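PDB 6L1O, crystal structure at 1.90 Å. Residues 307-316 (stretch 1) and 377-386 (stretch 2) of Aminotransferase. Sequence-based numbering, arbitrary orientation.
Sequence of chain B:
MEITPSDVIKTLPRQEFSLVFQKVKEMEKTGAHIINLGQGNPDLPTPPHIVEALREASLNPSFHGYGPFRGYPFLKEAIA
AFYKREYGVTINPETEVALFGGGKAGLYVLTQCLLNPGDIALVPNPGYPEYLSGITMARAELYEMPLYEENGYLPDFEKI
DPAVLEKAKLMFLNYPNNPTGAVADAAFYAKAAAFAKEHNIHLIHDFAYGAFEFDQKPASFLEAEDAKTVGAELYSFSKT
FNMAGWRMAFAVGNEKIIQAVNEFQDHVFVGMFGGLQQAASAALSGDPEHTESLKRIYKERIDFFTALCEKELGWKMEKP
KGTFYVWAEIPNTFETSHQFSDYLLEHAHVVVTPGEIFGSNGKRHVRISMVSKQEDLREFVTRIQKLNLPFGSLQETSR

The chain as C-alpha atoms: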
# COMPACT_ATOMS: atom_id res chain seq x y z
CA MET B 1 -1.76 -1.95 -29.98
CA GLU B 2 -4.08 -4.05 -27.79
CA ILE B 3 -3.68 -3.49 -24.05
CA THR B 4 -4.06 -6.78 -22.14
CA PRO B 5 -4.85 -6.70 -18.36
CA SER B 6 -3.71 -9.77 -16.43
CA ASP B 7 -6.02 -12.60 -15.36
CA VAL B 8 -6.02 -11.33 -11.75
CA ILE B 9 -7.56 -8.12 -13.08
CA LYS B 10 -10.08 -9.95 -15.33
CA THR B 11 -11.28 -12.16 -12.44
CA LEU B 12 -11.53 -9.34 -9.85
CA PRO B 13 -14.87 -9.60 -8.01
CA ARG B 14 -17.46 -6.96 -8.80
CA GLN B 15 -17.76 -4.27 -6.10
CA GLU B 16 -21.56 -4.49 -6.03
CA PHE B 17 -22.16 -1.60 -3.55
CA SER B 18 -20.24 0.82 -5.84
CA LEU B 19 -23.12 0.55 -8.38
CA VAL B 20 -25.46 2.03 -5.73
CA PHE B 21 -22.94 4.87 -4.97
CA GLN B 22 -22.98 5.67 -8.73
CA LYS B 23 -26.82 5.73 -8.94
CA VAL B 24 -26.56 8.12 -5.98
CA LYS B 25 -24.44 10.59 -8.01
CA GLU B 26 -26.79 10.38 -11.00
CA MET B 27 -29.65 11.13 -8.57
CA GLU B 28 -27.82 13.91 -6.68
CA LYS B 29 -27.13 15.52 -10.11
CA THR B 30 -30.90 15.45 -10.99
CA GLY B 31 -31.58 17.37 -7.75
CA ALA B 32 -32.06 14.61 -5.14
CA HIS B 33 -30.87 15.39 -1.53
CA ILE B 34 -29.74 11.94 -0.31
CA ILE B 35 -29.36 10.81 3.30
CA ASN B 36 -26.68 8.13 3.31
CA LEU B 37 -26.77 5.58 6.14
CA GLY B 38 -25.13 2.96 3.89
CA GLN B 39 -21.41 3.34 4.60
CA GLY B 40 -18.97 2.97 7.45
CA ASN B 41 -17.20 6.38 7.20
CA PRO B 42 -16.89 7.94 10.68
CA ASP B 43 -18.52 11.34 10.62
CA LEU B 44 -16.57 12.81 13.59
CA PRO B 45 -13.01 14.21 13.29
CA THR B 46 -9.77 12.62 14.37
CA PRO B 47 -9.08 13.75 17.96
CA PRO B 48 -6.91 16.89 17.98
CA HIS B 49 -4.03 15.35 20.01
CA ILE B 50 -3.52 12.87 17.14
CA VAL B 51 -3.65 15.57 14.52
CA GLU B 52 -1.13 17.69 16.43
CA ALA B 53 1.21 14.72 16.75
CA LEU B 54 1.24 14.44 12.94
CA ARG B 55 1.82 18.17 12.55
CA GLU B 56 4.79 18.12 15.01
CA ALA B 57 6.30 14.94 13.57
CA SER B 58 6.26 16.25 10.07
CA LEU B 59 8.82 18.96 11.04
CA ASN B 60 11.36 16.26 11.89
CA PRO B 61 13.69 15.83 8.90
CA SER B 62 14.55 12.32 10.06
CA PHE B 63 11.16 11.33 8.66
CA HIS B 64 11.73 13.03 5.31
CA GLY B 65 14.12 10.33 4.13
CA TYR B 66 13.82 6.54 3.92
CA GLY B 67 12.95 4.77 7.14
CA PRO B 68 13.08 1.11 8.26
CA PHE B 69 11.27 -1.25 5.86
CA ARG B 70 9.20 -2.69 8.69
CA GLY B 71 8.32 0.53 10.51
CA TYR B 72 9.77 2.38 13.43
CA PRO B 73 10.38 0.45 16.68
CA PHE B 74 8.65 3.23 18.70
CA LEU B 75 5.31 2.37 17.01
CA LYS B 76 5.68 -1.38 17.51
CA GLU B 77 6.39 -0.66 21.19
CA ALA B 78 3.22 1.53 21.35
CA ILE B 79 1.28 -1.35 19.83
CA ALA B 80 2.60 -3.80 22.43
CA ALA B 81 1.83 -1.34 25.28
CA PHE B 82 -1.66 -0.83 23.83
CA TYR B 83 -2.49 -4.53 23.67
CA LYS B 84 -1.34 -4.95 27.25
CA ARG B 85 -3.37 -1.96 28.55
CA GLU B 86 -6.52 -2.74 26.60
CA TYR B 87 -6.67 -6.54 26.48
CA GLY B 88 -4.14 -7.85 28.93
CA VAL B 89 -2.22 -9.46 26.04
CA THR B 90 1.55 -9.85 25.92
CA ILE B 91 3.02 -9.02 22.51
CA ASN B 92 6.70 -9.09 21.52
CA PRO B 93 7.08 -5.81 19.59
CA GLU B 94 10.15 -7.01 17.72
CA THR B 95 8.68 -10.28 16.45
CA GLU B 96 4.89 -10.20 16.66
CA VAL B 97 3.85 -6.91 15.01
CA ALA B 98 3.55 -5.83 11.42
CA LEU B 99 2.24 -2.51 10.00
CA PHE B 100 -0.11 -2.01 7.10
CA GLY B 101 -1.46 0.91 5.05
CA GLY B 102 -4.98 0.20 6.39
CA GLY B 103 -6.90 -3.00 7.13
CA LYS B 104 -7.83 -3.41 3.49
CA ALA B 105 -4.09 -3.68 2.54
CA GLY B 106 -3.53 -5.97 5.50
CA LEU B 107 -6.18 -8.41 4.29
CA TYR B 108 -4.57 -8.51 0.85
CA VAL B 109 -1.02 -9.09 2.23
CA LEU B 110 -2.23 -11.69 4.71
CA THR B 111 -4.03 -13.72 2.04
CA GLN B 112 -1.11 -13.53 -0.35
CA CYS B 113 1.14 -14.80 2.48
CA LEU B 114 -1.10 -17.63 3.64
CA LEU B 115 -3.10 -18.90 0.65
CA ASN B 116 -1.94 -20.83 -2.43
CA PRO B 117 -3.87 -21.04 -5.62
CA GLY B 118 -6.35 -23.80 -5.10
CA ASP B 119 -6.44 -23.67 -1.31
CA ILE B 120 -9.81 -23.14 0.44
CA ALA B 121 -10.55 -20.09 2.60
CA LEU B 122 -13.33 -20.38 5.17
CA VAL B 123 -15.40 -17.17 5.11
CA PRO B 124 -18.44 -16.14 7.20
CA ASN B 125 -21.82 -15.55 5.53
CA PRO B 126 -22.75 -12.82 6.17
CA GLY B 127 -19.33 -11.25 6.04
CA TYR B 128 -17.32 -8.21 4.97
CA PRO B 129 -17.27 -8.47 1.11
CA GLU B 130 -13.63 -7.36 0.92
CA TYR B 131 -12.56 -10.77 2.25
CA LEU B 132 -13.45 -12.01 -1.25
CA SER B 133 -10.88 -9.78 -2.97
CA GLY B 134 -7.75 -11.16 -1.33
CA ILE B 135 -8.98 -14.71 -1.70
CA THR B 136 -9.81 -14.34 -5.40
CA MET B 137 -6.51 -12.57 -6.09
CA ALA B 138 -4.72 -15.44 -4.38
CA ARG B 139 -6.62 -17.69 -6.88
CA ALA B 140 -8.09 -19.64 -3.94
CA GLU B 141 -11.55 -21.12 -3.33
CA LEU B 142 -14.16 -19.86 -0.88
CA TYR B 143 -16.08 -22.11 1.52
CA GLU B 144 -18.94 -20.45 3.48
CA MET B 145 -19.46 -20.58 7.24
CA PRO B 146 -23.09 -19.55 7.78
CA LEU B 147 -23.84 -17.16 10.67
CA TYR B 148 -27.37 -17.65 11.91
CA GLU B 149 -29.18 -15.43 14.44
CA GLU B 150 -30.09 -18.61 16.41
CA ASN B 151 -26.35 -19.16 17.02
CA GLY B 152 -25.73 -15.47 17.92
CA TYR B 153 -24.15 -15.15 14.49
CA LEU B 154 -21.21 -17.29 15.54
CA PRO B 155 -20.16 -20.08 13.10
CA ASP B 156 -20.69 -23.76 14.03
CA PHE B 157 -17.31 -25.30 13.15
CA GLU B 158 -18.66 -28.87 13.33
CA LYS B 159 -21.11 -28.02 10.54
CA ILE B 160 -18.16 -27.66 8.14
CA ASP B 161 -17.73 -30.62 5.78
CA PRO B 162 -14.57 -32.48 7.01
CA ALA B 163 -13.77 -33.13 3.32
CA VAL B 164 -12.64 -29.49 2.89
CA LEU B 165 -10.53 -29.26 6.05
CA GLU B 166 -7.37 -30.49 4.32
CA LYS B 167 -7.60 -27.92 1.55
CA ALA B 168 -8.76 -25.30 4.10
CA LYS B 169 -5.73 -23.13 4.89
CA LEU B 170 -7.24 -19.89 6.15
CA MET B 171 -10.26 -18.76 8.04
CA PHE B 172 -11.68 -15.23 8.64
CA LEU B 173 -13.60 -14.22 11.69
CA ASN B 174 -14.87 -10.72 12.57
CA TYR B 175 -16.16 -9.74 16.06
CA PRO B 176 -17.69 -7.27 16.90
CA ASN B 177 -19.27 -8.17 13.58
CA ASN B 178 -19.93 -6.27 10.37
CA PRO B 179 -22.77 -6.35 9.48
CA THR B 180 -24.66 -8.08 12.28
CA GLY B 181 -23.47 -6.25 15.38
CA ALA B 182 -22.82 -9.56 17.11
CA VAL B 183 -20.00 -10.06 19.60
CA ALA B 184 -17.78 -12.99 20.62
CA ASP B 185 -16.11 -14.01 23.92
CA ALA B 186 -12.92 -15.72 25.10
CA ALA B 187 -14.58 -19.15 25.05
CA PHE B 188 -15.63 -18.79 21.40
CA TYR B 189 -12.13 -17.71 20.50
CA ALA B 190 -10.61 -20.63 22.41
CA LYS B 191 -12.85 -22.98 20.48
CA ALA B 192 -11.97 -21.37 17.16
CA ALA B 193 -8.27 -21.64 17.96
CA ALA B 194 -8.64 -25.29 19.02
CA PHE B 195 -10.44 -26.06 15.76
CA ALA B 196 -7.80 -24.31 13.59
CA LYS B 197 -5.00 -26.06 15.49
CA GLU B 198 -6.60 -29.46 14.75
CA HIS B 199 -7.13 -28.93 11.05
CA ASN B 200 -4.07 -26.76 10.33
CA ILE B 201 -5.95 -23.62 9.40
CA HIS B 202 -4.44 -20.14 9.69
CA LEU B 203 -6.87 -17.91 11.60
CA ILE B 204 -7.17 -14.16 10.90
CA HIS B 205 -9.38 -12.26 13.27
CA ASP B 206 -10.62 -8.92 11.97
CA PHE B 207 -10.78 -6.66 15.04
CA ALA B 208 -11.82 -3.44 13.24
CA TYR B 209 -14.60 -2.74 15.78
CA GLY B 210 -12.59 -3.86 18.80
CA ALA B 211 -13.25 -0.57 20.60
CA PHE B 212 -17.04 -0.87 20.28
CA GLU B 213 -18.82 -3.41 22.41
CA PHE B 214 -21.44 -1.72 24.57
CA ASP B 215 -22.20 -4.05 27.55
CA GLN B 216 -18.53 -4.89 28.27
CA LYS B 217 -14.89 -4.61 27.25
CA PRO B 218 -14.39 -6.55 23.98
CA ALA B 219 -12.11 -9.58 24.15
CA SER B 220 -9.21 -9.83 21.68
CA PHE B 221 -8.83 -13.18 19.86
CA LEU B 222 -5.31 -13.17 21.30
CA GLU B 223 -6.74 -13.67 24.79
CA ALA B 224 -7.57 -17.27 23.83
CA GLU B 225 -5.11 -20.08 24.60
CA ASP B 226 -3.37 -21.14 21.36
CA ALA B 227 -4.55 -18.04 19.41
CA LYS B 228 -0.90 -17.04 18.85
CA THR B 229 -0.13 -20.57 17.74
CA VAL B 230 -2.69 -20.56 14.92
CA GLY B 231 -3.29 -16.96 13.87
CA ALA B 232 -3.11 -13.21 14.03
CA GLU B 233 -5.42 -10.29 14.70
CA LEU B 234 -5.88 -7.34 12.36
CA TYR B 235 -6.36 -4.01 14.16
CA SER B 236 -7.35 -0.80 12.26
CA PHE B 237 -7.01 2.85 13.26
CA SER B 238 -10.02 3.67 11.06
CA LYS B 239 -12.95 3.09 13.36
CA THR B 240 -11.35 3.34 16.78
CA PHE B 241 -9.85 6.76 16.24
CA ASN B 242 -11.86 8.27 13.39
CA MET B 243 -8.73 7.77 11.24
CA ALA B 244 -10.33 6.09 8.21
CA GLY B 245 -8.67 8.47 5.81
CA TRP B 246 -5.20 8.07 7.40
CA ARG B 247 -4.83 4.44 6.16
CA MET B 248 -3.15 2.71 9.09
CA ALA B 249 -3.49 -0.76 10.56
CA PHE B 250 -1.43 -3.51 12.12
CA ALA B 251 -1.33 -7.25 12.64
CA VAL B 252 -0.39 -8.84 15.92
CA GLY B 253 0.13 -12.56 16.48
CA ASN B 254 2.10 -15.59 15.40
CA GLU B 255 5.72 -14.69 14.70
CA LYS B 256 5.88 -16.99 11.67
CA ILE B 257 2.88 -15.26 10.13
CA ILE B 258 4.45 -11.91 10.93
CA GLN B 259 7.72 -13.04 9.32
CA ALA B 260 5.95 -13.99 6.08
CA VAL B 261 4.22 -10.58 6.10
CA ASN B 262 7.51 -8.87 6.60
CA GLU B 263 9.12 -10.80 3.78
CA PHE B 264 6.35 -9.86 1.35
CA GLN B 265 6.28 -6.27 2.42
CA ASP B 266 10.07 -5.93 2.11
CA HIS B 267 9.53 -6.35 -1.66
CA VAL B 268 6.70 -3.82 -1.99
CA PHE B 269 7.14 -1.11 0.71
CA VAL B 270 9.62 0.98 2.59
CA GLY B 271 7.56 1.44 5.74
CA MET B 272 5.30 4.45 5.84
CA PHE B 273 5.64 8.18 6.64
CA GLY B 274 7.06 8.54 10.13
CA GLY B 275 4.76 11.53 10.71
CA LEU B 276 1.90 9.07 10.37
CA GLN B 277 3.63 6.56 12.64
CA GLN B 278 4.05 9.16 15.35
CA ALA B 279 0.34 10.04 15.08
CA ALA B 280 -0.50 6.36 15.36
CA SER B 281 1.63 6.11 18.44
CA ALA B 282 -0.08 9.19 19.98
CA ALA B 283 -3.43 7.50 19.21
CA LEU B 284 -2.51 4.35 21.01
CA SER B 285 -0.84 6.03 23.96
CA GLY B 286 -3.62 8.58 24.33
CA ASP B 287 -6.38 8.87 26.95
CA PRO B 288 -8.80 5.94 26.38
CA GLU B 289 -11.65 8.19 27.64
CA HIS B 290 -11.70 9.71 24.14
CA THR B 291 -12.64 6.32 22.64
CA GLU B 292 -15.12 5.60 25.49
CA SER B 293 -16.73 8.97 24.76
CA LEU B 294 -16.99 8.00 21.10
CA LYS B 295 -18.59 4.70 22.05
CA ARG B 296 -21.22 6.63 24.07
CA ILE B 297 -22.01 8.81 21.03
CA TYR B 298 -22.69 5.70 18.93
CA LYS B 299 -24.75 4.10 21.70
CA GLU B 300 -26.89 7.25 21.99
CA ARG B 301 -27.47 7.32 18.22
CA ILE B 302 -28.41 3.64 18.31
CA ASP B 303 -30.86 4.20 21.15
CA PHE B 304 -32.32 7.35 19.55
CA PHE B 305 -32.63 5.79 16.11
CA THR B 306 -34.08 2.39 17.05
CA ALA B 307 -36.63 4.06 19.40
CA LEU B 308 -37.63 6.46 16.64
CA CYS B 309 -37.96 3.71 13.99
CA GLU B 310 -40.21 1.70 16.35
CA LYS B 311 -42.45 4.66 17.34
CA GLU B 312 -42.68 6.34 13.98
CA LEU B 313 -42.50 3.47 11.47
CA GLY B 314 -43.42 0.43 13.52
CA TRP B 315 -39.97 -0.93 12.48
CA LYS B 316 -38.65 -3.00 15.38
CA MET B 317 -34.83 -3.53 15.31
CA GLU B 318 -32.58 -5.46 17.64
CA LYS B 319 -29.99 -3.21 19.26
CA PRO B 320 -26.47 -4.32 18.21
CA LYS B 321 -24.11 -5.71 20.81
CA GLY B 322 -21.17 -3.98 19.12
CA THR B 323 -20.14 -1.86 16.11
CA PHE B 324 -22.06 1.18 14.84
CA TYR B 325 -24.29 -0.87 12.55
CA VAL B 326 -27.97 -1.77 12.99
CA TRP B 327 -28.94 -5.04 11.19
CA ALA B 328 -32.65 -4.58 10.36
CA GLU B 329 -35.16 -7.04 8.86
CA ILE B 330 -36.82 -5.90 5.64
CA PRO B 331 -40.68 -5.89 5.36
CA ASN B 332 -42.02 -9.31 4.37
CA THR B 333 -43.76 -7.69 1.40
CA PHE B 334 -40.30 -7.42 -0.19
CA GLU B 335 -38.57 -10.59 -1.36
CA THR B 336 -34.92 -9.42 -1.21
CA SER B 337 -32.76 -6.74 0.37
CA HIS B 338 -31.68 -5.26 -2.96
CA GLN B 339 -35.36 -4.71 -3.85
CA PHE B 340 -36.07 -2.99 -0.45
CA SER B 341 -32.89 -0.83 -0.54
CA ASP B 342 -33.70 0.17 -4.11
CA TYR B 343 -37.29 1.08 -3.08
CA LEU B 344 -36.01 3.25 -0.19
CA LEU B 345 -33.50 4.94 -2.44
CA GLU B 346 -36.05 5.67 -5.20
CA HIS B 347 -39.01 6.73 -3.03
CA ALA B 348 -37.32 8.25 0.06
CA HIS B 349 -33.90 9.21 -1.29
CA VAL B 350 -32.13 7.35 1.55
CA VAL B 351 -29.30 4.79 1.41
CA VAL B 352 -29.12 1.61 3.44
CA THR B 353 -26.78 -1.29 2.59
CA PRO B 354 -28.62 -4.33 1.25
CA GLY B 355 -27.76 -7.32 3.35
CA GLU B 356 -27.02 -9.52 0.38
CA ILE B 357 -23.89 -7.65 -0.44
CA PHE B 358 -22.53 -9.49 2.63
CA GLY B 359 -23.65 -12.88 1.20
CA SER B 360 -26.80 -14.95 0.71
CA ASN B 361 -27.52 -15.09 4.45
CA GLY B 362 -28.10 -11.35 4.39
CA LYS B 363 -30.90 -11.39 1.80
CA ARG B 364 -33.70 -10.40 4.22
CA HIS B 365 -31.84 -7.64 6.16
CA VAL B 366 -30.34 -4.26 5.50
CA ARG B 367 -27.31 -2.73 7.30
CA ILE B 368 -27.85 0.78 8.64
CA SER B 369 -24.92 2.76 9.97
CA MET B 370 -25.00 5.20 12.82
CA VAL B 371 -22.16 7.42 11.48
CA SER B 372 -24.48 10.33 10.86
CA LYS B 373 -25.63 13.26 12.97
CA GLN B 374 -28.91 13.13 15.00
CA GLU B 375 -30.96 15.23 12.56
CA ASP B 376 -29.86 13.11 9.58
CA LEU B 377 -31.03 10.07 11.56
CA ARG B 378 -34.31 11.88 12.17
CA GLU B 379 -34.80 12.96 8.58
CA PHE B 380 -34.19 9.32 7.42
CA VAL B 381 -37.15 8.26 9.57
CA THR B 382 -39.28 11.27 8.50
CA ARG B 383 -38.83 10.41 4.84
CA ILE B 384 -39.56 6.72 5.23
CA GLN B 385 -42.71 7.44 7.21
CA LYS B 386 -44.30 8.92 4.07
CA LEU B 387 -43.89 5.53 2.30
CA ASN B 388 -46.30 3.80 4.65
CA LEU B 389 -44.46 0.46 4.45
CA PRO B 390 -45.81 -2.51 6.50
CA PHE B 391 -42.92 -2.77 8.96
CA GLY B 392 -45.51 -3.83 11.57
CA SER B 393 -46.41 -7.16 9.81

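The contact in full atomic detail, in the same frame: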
# COMPACT_ATOMS: atom_id res chain seq x y z
N ALA B 307 -35.38 3.63 18.72
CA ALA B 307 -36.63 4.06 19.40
C ALA B 307 -37.52 4.81 18.44
O ALA B 307 -38.74 4.66 18.45
CB ALA B 307 -36.31 4.87 20.64
N LEU B 308 -36.91 5.62 17.57
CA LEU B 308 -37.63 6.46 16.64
C LEU B 308 -38.24 5.62 15.49
O LEU B 308 -39.41 5.85 15.08
CB LEU B 308 -36.73 7.51 16.06
CG LEU B 308 -37.35 8.68 15.35
CD1 LEU B 308 -38.19 9.49 16.34
CD2 LEU B 308 -36.24 9.55 14.72
N CYS B 309 -37.46 4.66 14.98
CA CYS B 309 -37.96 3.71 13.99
C CYS B 309 -39.18 2.94 14.52
O CYS B 309 -40.16 2.81 13.80
CB CYS B 309 -36.88 2.73 13.54
SG CYS B 309 -35.70 3.54 12.43
N GLU B 310 -39.11 2.47 15.76
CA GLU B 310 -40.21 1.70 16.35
C GLU B 310 -41.49 2.57 16.49
O GLU B 310 -42.54 2.19 15.98
CB GLU B 310 -39.83 1.09 17.68
CG GLU B 310 -40.93 0.16 18.20
CD GLU B 310 -40.42 -0.92 19.16
OE1 GLU B 310 -39.34 -0.73 19.78
OE2 GLU B 310 -41.10 -1.97 19.29
N LYS B 311 -41.35 3.76 17.11
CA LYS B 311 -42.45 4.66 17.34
C LYS B 311 -43.06 5.19 16.08
O LYS B 311 -44.30 5.20 15.97
CB LYS B 311 -42.05 5.87 18.23
N GLU B 312 -42.22 5.65 15.15
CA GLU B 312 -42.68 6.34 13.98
C GLU B 312 -43.07 5.42 12.82
O GLU B 312 -44.01 5.71 12.06
CB GLU B 312 -41.67 7.37 13.50
CG GLU B 312 -41.40 8.48 14.50
CD GLU B 312 -42.64 9.30 14.87
OE1 GLU B 312 -43.29 9.86 13.94
OE2 GLU B 312 -42.96 9.37 16.08
N LEU B 313 -42.33 4.36 12.66
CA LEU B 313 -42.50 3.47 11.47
C LEU B 313 -43.12 2.16 11.84
O LEU B 313 -43.57 1.43 10.95
CB LEU B 313 -41.16 3.21 10.80
CG LEU B 313 -40.35 4.41 10.38
CD1 LEU B 313 -38.97 3.99 9.88
CD2 LEU B 313 -41.08 5.22 9.33
N GLY B 314 -43.11 1.80 13.14
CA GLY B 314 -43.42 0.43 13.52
C GLY B 314 -42.35 -0.58 13.11
O GLY B 314 -42.62 -1.77 12.97
N TRP B 315 -41.12 -0.09 12.91
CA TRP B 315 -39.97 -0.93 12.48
C TRP B 315 -39.12 -1.34 13.68
O TRP B 315 -38.29 -0.57 14.16
CB TRP B 315 -39.12 -0.18 11.46
CG TRP B 315 -38.16 -1.03 10.66
CD1 TRP B 315 -38.01 -2.39 10.73
CD2 TRP B 315 -37.28 -0.58 9.65
NE1 TRP B 315 -37.06 -2.81 9.82
CE2 TRP B 315 -36.61 -1.72 9.13
CE3 TRP B 315 -36.98 0.68 9.10
CZ2 TRP B 315 -35.66 -1.63 8.14
CZ3 TRP B 315 -36.00 0.76 8.10
CH2 TRP B 315 -35.37 -0.39 7.64
N LYS B 316 -39.34 -2.55 14.19
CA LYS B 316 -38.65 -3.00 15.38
C LYS B 316 -37.27 -3.56 14.96
O LYS B 316 -37.19 -4.34 14.02
CB LYS B 316 -39.48 -4.07 16.15
N LEU B 377 -30.32 11.26 11.11
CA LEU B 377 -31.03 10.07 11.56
C LEU B 377 -32.54 10.35 11.62
O LEU B 377 -33.37 9.50 11.23
CB LEU B 377 -30.50 9.58 12.89
CG LEU B 377 -28.99 9.23 12.96
CD1 LEU B 377 -28.58 8.74 14.34
CD2 LEU B 377 -28.64 8.16 11.92
N ARG B 378 -32.91 11.55 12.07
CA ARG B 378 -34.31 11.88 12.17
C ARG B 378 -34.95 12.02 10.82
O ARG B 378 -36.09 11.54 10.61
CB ARG B 378 -34.55 13.14 12.99
CG ARG B 378 -36.05 13.36 13.28
CD ARG B 378 -36.32 14.71 13.93
NE ARG B 378 -35.46 14.92 15.10
CZ ARG B 378 -35.71 14.51 16.34
NH1 ARG B 378 -36.80 13.81 16.60
NH2 ARG B 378 -34.85 14.80 17.32
N GLU B 379 -34.29 12.71 9.93
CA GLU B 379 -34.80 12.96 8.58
C GLU B 379 -34.96 11.64 7.76
O GLU B 379 -35.94 11.46 7.05
CB GLU B 379 -33.87 13.95 7.86
CG GLU B 379 -34.26 14.35 6.44
CD GLU B 379 -35.58 15.06 6.31
OE1 GLU B 379 -36.12 15.59 7.32
OE2 GLU B 379 -36.09 15.07 5.15
N PHE B 380 -34.05 10.68 7.97
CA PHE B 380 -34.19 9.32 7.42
C PHE B 380 -35.56 8.72 7.82
O PHE B 380 -36.36 8.30 6.95
CB PHE B 380 -33.02 8.44 7.96
CG PHE B 380 -33.07 7.02 7.53
CD1 PHE B 380 -32.46 6.62 6.33
CD2 PHE B 380 -33.71 6.06 8.31
CE1 PHE B 380 -32.49 5.29 5.94
CE2 PHE B 380 -33.73 4.72 7.92
CZ PHE B 380 -33.12 4.34 6.75
N VAL B 381 -35.88 8.80 9.10
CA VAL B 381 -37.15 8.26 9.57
C VAL B 381 -38.35 9.07 9.03
O VAL B 381 -39.34 8.48 8.57
CB VAL B 381 -37.21 8.18 11.08
CG1 VAL B 381 -38.62 7.83 11.55
CG2 VAL B 381 -36.21 7.17 11.59
N THR B 382 -38.23 10.39 9.05
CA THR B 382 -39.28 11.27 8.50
C THR B 382 -39.63 10.96 7.05
O THR B 382 -40.82 10.93 6.67
CB THR B 382 -38.89 12.74 8.60
OG1 THR B 382 -38.82 13.08 9.98
CG2 THR B 382 -39.93 13.68 7.90
N ARG B 383 -38.63 10.69 6.25
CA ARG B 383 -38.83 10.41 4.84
C ARG B 383 -39.47 9.05 4.60
O ARG B 383 -40.35 8.91 3.75
CB ARG B 383 -37.53 10.52 4.06
CG ARG B 383 -36.95 11.91 4.03
CD ARG B 383 -35.68 11.88 3.26
NE ARG B 383 -35.03 13.17 3.19
CZ ARG B 383 -34.02 13.44 2.40
NH1 ARG B 383 -33.52 12.47 1.60
NH2 ARG B 383 -33.47 14.63 2.44
N ILE B 384 -39.06 8.06 5.38
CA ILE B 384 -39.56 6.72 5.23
C ILE B 384 -41.00 6.62 5.70
O ILE B 384 -41.79 5.82 5.17
CB ILE B 384 -38.65 5.71 5.96
CG1 ILE B 384 -37.30 5.63 5.25
CG2 ILE B 384 -39.29 4.32 6.04
CD1 ILE B 384 -36.36 4.54 5.84
N GLN B 385 -41.35 7.40 6.72
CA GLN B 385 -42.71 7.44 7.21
C GLN B 385 -43.74 7.71 6.10
O GLN B 385 -44.79 7.10 6.10
CB GLN B 385 -42.86 8.49 8.28
CG GLN B 385 -44.06 8.23 9.16
CD GLN B 385 -44.14 9.28 10.25
OE1 GLN B 385 -44.03 10.47 9.96
NE2 GLN B 385 -44.30 8.85 11.49
N LYS B 386 -43.40 8.58 5.16
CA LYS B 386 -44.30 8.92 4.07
C LYS B 386 -44.61 7.71 3.19
O LYS B 386 -45.65 7.69 2.54
CB LYS B 386 -43.72 10.07 3.24
CG LYS B 386 -43.63 11.38 4.02
CD LYS B 386 -43.00 12.50 3.22
CE LYS B 386 -41.52 12.24 3.00
NZ LYS B 386 -40.79 13.39 2.42

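Two helical segments, one ending at Leu313 and one that begins before Leu377, run side by side in nearly the same direction: their axes cross at -22° and approach to 10.0 Å. The register follows from the CA positions, with Cys309 CA lying 6.4 Å from Val381 CA and Leu313 CA 5.8 Å from Gln385 CA. Together the stretches bury 475 Å² of surface, with the largest shares from Val381 (82 Å²), Leu313 (73 Å²) and Leu308 (69 Å²).

Val381 is the centre of the packing. Its CA-to-CB bond points toward the first stretch, and its side chain sits as a knob among Leu308, Cys309, Glu312 and Leu313. With chi1 at 171° (t), its methyls spread over the neighbours: CG2 lies 3.8 Å from Cys309 SG and 3.9 Å from Leu308 CD2, while CG1 lies 3.6 Å from Glu312 CB, 4.0 Å from Leu313 CG and 4.3 Å from Leu308 CD2. A short, beta-branched residue suits this place: both methyls make contacts in the hole.

The two leucines reach their partners differently. Leu308 points toward the second stretch and, in a t,p rotamer, brings CD2 to 4.0 Å from Arg378 CA as well as to the valine. Leu313 leaves its backbone sideways, but its m,t rotamer carries the end of the side chain inward. Its CD2 comes to 3.9 Å from Ile384 CG2 and 3.4 Å from Gln385 N, a van der Waals contact with a backbone nitrogen whose hydrogen bond goes to Val381 O (2.9 Å between Gln385 N and Val381 O). Ile384, m at chi1 and t at chi2, extends CD1 to 4.4 Å from Trp315 CZ3, near the plane of the indole at its edge. The tryptophan, with chi1 at -164° (t), is buried, and its polar NE1 is satisfied elsewhere in the structure.

At the exposed margin the contact becomes polar. Gln385 also starts sideways, but chi1 and chi2 are both t (-159° and 178°), and this extended chain carries the amide across to Glu312. Gln385 NE2 donates to Glu312 O at 3.2 Å, with an N-H...O angle of 165°, and to Glu312 OE1 at 2.8 Å, with a more bent angle of 137°. Glu312 folds its side chain through chi1 and chi2 of -63° and -60° (m,m), placing the carboxylate within reach of the same nitrogen as its own carbonyl. No backbone hydrogen bond within the stretch uses Glu312 O, consistent with its place near the helix end. In the wider pi-type turn at 309-313, Cys309 O accepts from both Leu313 N (2.9 Å) and Trp315 N (3.2 Å), and Gly314, with phi at 69°, then leaves the helix.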